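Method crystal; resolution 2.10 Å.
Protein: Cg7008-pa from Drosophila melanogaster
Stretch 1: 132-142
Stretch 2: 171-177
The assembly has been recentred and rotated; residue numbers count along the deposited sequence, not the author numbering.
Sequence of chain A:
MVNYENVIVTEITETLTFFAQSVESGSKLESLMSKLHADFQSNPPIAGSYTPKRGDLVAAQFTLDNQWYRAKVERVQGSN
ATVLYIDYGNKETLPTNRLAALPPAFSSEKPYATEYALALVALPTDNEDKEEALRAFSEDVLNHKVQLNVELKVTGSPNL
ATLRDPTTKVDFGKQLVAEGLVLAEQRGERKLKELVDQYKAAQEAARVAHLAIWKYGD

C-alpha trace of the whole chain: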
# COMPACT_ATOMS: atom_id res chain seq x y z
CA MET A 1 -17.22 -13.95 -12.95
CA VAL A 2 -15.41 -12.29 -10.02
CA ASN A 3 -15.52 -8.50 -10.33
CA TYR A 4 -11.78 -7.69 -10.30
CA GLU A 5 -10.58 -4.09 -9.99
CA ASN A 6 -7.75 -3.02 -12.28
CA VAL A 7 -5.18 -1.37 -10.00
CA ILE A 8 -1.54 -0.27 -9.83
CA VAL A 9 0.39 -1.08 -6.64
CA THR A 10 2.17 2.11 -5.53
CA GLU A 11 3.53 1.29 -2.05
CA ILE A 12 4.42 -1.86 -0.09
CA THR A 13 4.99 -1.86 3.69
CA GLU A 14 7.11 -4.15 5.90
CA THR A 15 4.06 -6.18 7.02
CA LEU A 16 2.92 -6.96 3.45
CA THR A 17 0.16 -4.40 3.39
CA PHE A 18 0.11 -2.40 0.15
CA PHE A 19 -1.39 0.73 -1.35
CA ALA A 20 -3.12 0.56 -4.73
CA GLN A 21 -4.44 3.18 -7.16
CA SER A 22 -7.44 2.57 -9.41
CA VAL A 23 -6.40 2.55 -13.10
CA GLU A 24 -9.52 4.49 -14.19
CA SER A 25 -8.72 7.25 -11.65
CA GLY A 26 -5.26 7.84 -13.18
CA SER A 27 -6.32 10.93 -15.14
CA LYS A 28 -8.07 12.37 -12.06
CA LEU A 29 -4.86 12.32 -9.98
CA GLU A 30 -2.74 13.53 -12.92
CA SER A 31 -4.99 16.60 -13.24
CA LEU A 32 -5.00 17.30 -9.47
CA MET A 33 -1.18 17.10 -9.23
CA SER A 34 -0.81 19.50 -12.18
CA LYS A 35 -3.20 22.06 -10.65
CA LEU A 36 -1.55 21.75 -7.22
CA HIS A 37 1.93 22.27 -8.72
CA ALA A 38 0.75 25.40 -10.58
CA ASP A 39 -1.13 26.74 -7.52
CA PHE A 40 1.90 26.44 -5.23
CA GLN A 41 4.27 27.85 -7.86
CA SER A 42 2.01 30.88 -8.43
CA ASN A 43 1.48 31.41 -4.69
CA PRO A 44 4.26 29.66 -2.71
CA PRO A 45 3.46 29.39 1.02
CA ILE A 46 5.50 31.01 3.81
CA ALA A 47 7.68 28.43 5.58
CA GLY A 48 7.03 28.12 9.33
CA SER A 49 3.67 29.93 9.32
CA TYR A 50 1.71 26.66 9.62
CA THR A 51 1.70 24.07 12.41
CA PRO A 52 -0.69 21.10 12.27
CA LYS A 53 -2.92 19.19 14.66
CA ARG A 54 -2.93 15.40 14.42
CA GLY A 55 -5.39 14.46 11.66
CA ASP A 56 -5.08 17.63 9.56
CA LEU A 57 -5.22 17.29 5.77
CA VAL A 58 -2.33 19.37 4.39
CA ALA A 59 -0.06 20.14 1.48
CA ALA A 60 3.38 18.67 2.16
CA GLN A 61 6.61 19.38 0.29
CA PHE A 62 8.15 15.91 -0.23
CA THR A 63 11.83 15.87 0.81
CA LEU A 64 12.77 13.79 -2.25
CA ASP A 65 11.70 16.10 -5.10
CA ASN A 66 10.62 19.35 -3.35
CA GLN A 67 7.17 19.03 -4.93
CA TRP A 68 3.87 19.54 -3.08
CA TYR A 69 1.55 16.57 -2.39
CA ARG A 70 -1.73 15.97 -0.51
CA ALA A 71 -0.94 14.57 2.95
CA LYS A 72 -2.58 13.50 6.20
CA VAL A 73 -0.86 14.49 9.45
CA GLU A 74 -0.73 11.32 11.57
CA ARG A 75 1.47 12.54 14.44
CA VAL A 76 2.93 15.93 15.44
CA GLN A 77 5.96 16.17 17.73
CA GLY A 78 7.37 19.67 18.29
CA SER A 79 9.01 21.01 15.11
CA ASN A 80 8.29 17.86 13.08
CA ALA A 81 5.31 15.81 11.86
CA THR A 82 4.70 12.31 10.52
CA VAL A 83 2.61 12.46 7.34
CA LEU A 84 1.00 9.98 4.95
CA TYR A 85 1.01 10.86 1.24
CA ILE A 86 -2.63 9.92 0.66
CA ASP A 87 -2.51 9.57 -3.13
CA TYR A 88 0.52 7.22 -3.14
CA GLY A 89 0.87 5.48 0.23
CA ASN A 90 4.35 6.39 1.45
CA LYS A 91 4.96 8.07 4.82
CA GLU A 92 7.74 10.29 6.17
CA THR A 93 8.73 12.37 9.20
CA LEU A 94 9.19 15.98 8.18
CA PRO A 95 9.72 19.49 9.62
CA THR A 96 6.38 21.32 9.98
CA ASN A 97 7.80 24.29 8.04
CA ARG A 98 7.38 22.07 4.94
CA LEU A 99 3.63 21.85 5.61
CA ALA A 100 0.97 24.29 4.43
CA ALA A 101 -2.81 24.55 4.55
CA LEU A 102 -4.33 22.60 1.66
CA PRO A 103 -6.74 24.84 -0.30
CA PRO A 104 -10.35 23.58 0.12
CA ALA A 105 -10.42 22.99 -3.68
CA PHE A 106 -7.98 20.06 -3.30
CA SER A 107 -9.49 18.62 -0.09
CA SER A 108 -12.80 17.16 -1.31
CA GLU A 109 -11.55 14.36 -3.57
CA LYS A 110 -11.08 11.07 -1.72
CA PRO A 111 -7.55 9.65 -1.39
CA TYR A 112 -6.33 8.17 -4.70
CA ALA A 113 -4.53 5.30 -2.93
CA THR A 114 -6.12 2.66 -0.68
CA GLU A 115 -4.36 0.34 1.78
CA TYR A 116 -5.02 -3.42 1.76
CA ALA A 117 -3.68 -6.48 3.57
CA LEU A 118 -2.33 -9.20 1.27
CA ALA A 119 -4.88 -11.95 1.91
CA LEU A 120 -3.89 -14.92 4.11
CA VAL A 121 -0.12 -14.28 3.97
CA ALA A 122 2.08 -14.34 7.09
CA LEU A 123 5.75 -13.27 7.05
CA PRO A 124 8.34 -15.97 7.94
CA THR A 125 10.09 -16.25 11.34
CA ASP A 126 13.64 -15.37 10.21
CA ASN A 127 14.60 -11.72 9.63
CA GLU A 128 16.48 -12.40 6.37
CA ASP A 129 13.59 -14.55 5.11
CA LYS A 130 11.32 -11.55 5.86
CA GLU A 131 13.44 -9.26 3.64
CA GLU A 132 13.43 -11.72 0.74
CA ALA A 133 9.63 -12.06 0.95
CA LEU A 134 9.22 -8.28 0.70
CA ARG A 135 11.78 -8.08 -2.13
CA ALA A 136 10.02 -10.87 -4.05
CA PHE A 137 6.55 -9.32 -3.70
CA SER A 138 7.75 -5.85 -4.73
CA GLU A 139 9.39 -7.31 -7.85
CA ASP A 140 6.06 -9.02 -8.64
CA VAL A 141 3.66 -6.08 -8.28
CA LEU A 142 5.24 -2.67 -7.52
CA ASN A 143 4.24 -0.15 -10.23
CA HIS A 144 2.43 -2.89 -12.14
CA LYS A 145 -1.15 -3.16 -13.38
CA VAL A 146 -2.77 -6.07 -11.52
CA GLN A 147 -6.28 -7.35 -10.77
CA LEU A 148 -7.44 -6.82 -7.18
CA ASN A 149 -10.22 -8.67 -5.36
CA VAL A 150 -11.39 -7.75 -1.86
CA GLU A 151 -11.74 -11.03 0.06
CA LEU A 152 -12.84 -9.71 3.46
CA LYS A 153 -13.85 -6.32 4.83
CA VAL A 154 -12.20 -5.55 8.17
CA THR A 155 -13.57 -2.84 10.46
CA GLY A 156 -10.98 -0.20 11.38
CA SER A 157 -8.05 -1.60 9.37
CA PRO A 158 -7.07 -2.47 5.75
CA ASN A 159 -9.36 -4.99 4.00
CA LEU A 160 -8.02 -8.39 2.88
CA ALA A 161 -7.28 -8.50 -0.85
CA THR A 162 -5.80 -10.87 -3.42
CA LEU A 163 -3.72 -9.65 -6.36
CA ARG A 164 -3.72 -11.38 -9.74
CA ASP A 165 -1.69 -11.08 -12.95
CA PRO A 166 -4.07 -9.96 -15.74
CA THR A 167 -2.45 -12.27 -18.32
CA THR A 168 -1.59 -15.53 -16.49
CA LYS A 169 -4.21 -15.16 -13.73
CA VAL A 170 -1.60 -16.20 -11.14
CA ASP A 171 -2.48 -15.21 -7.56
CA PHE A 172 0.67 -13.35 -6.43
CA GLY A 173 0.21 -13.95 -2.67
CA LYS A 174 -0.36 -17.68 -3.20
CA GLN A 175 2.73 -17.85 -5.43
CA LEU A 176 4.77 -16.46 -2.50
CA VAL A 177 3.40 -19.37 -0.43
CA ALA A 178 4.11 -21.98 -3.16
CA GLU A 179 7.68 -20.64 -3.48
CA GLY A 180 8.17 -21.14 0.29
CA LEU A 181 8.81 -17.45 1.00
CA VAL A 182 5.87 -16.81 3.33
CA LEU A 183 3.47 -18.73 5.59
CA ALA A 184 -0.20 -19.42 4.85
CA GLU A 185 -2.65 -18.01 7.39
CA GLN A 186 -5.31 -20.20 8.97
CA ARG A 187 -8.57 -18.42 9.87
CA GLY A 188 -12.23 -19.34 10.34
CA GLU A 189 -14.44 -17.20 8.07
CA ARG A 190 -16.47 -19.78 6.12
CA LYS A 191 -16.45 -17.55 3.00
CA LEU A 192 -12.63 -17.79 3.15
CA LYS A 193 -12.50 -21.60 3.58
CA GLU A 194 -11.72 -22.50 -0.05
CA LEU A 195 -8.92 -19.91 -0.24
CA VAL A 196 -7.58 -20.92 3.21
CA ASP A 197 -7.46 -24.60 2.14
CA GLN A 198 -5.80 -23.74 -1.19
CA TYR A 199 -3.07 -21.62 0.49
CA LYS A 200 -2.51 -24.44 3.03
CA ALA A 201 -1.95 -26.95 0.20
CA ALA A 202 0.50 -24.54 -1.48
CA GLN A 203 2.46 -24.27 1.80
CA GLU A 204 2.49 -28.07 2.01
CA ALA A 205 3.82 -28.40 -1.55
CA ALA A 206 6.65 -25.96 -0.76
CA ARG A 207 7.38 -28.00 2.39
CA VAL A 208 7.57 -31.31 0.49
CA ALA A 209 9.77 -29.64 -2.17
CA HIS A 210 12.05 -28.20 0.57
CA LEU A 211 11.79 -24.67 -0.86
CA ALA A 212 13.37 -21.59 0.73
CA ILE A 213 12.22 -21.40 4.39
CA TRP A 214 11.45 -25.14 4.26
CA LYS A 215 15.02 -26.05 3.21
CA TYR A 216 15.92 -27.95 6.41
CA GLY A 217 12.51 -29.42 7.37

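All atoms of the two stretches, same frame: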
# COMPACT_ATOMS: atom_id res chain seq x y z
N GLU A 132 13.57 -11.07 2.03
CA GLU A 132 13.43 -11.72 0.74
C GLU A 132 11.97 -11.78 0.29
O GLU A 132 11.67 -11.57 -0.89
CB GLU A 132 14.06 -13.12 0.76
CG GLU A 132 13.94 -13.93 -0.54
CD GLU A 132 14.44 -13.20 -1.79
OE1 GLU A 132 15.13 -12.16 -1.68
OE2 GLU A 132 14.13 -13.67 -2.91
N ALA A 133 11.06 -12.04 1.23
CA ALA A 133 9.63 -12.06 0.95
C ALA A 133 9.14 -10.71 0.43
O ALA A 133 8.38 -10.65 -0.53
CB ALA A 133 8.86 -12.48 2.19
N LEU A 134 9.59 -9.64 1.08
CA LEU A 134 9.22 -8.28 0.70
C LEU A 134 9.84 -7.86 -0.64
O LEU A 134 9.21 -7.17 -1.44
CB LEU A 134 9.59 -7.28 1.81
CG LEU A 134 8.89 -7.48 3.16
CD1 LEU A 134 9.70 -6.84 4.29
CD2 LEU A 134 7.46 -6.94 3.15
N ARG A 135 11.08 -8.30 -0.87
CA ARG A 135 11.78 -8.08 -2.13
C ARG A 135 11.07 -8.80 -3.28
O ARG A 135 10.88 -8.22 -4.35
CB ARG A 135 13.23 -8.58 -2.03
CG ARG A 135 14.13 -8.16 -3.19
CD ARG A 135 15.19 -9.21 -3.50
NE ARG A 135 14.61 -10.50 -3.91
CZ ARG A 135 14.11 -10.76 -5.11
NH1 ARG A 135 14.11 -9.82 -6.06
NH2 ARG A 135 13.60 -11.95 -5.37
N ALA A 136 10.69 -10.05 -3.05
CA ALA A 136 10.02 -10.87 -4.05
C ALA A 136 8.65 -10.33 -4.45
O ALA A 136 8.29 -10.34 -5.62
CB ALA A 136 9.90 -12.31 -3.58
N PHE A 137 7.89 -9.84 -3.46
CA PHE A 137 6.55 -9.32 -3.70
C PHE A 137 6.57 -7.98 -4.42
O PHE A 137 5.72 -7.72 -5.27
CB PHE A 137 5.76 -9.22 -2.39
CG PHE A 137 4.34 -8.73 -2.55
CD1 PHE A 137 3.47 -9.35 -3.44
CD2 PHE A 137 3.88 -7.64 -1.81
CE1 PHE A 137 2.16 -8.89 -3.60
CE2 PHE A 137 2.57 -7.19 -1.95
CZ PHE A 137 1.71 -7.81 -2.85
N SER A 138 7.55 -7.14 -4.07
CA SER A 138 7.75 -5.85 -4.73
C SER A 138 8.14 -6.01 -6.20
O SER A 138 7.68 -5.25 -7.06
CB SER A 138 8.80 -5.03 -3.99
OG SER A 138 9.01 -3.78 -4.63
N GLU A 139 8.99 -7.00 -6.48
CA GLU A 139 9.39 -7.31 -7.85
C GLU A 139 8.19 -7.79 -8.67
O GLU A 139 8.09 -7.51 -9.87
CB GLU A 139 10.51 -8.35 -7.87
CG GLU A 139 11.32 -8.36 -9.16
CD GLU A 139 12.29 -9.52 -9.26
OE1 GLU A 139 12.83 -9.95 -8.21
OE2 GLU A 139 12.52 -10.01 -10.38
N ASP A 140 7.28 -8.51 -8.02
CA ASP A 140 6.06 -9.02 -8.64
C ASP A 140 5.08 -7.91 -9.04
O ASP A 140 4.59 -7.89 -10.17
CB ASP A 140 5.35 -10.00 -7.71
CG ASP A 140 6.05 -11.35 -7.60
OD1 ASP A 140 6.89 -11.67 -8.47
OD2 ASP A 140 5.76 -12.09 -6.64
N VAL A 141 4.81 -6.98 -8.12
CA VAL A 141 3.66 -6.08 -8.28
C VAL A 141 3.93 -4.57 -8.28
O VAL A 141 3.12 -3.81 -8.82
CB VAL A 141 2.52 -6.40 -7.25
CG1 VAL A 141 2.09 -7.86 -7.34
CG2 VAL A 141 2.94 -6.04 -5.82
N LEU A 142 5.02 -4.12 -7.67
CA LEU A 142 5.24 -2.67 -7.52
C LEU A 142 5.29 -1.95 -8.87
O LEU A 142 6.08 -2.31 -9.75
CB LEU A 142 6.48 -2.36 -6.67
CG LEU A 142 6.62 -0.90 -6.21
CD1 LEU A 142 5.64 -0.55 -5.10
CD2 LEU A 142 8.04 -0.61 -5.77
N ASP A 171 -2.33 -15.87 -8.86
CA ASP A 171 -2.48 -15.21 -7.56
C ASP A 171 -1.09 -14.98 -6.97
O ASP A 171 -0.39 -15.94 -6.62
CB ASP A 171 -3.33 -16.12 -6.65
CG ASP A 171 -3.53 -15.55 -5.25
OD1 ASP A 171 -2.78 -14.66 -4.82
OD2 ASP A 171 -4.46 -16.03 -4.56
N PHE A 172 -0.69 -13.71 -6.87
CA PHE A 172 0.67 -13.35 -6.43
C PHE A 172 0.99 -13.75 -4.98
O PHE A 172 2.09 -14.25 -4.71
CB PHE A 172 0.94 -11.85 -6.63
CG PHE A 172 1.20 -11.47 -8.06
CD1 PHE A 172 2.35 -11.90 -8.72
CD2 PHE A 172 0.31 -10.66 -8.75
CE1 PHE A 172 2.60 -11.54 -10.04
CE2 PHE A 172 0.55 -10.28 -10.08
CZ PHE A 172 1.70 -10.73 -10.72
N GLY A 173 0.05 -13.54 -4.07
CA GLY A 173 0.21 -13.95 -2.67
C GLY A 173 0.37 -15.45 -2.49
O GLY A 173 1.20 -15.90 -1.70
N LYS A 174 -0.43 -16.22 -3.23
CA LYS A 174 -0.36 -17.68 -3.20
C LYS A 174 0.96 -18.18 -3.77
O LYS A 174 1.53 -19.15 -3.28
CB LYS A 174 -1.54 -18.29 -3.97
CG LYS A 174 -1.66 -19.80 -3.83
CD LYS A 174 -2.80 -20.35 -4.66
CE LYS A 174 -2.88 -21.86 -4.55
NZ LYS A 174 -4.04 -22.43 -5.29
N GLN A 175 1.45 -17.51 -4.82
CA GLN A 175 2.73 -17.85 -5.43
C GLN A 175 3.88 -17.69 -4.43
O GLN A 175 4.81 -18.50 -4.43
CB GLN A 175 2.99 -17.02 -6.69
CG GLN A 175 4.12 -17.55 -7.57
CD GLN A 175 4.30 -16.76 -8.85
OE1 GLN A 175 4.61 -15.57 -8.83
NE2 GLN A 175 4.11 -17.43 -9.98
N LEU A 176 3.80 -16.66 -3.59
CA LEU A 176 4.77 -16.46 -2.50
C LEU A 176 4.77 -17.65 -1.54
O LEU A 176 5.82 -18.08 -1.07
CB LEU A 176 4.47 -15.16 -1.74
CG LEU A 176 4.58 -13.79 -2.42
CD1 LEU A 176 4.22 -12.70 -1.42
CD2 LEU A 176 5.97 -13.55 -2.98
N VAL A 177 3.57 -18.17 -1.25
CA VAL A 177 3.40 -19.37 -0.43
C VAL A 177 4.00 -20.60 -1.12
O VAL A 177 4.79 -21.33 -0.51
CB VAL A 177 1.91 -19.60 -0.06
CG1 VAL A 177 1.74 -20.83 0.82
CG2 VAL A 177 1.33 -18.38 0.65

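Two helices, 132-141 and 172-177, run roughly antiparallel, their directions 143° apart and their axes no closer than 10.7 Å. At that spacing the backbones leave a gap that side chains must fill, and the contact is almost entirely a matter of shape: no hydrogen bond crosses it, and only 312 Å² is buried in all. Because the helices run in opposing senses, the start of the second helix lies by the end of the first, with Phe172 beside Asp140 (CA to CA 7.3 Å) and Leu176 beside Ala133 (CA to CA 7.4 Å).

The second helix supplies two large bumps, Phe172 and Leu176. Four residues apart, they lie about one helical turn from each other, and both CA-to-CB bonds point toward the first helix. Leu176, with chi1 m and chi2 t, spreads its two methyls over a hollow that small residues help to form. Leu176 CD2 lies 4.2 Å from Ala136 CB and 4.5 Å from Ala133 O, so the leucine reaches close to the backbone where alanine offers only a methyl group. Leu176 CD1 packs 3.9 Å from Phe137 CB. The branched end of leucine suits this place, since its methyls can touch different neighbours at once.

Phe172 fills the space one turn away. Its ring, with chi1 m, receives Val141 over one face: Val141 CG1 stands 3.9 Å from the Phe172 ring centroid, 22° off the normal, and 3.6 Å from Phe172 CD2, a CH-pi contact. A beta-branched valine is well shaped for this, as a methyl held close to the backbone presses on the flat ring. Asp140 CB comes within 3.7 Å of Phe172 CD1, so even an acidic residue lends its aliphatic carbon to the packing. Phe137 joins the two bumps: besides touching Leu176, it brings Phe137 CE1 to 4.4 Å from Phe172 CB, which lies at the edge of the Phe137 ring.

Asp140 is partly exposed, which suits its charged end. Asp140 OD2 lies 3.9 Å from Leu176 CD2 and 4.3 Å from Gln175 OE1, and Gln175 adds only a slight cover there.

Each stretch also has side-chain bonds of its own, away from the contact. Asp171 caps the second helix, Asp171 OD1 accepting from Lys174 N at 3.2 Å. On the first helix Arg135 forms salt bridges from Arg135 NE to Glu132 OE1 (2.8 Å) and from Arg135 NH1 to Glu139 OE1 (2.5 Å), so these three charged residues pair with one another on a part of the helix that does not touch the other stretch.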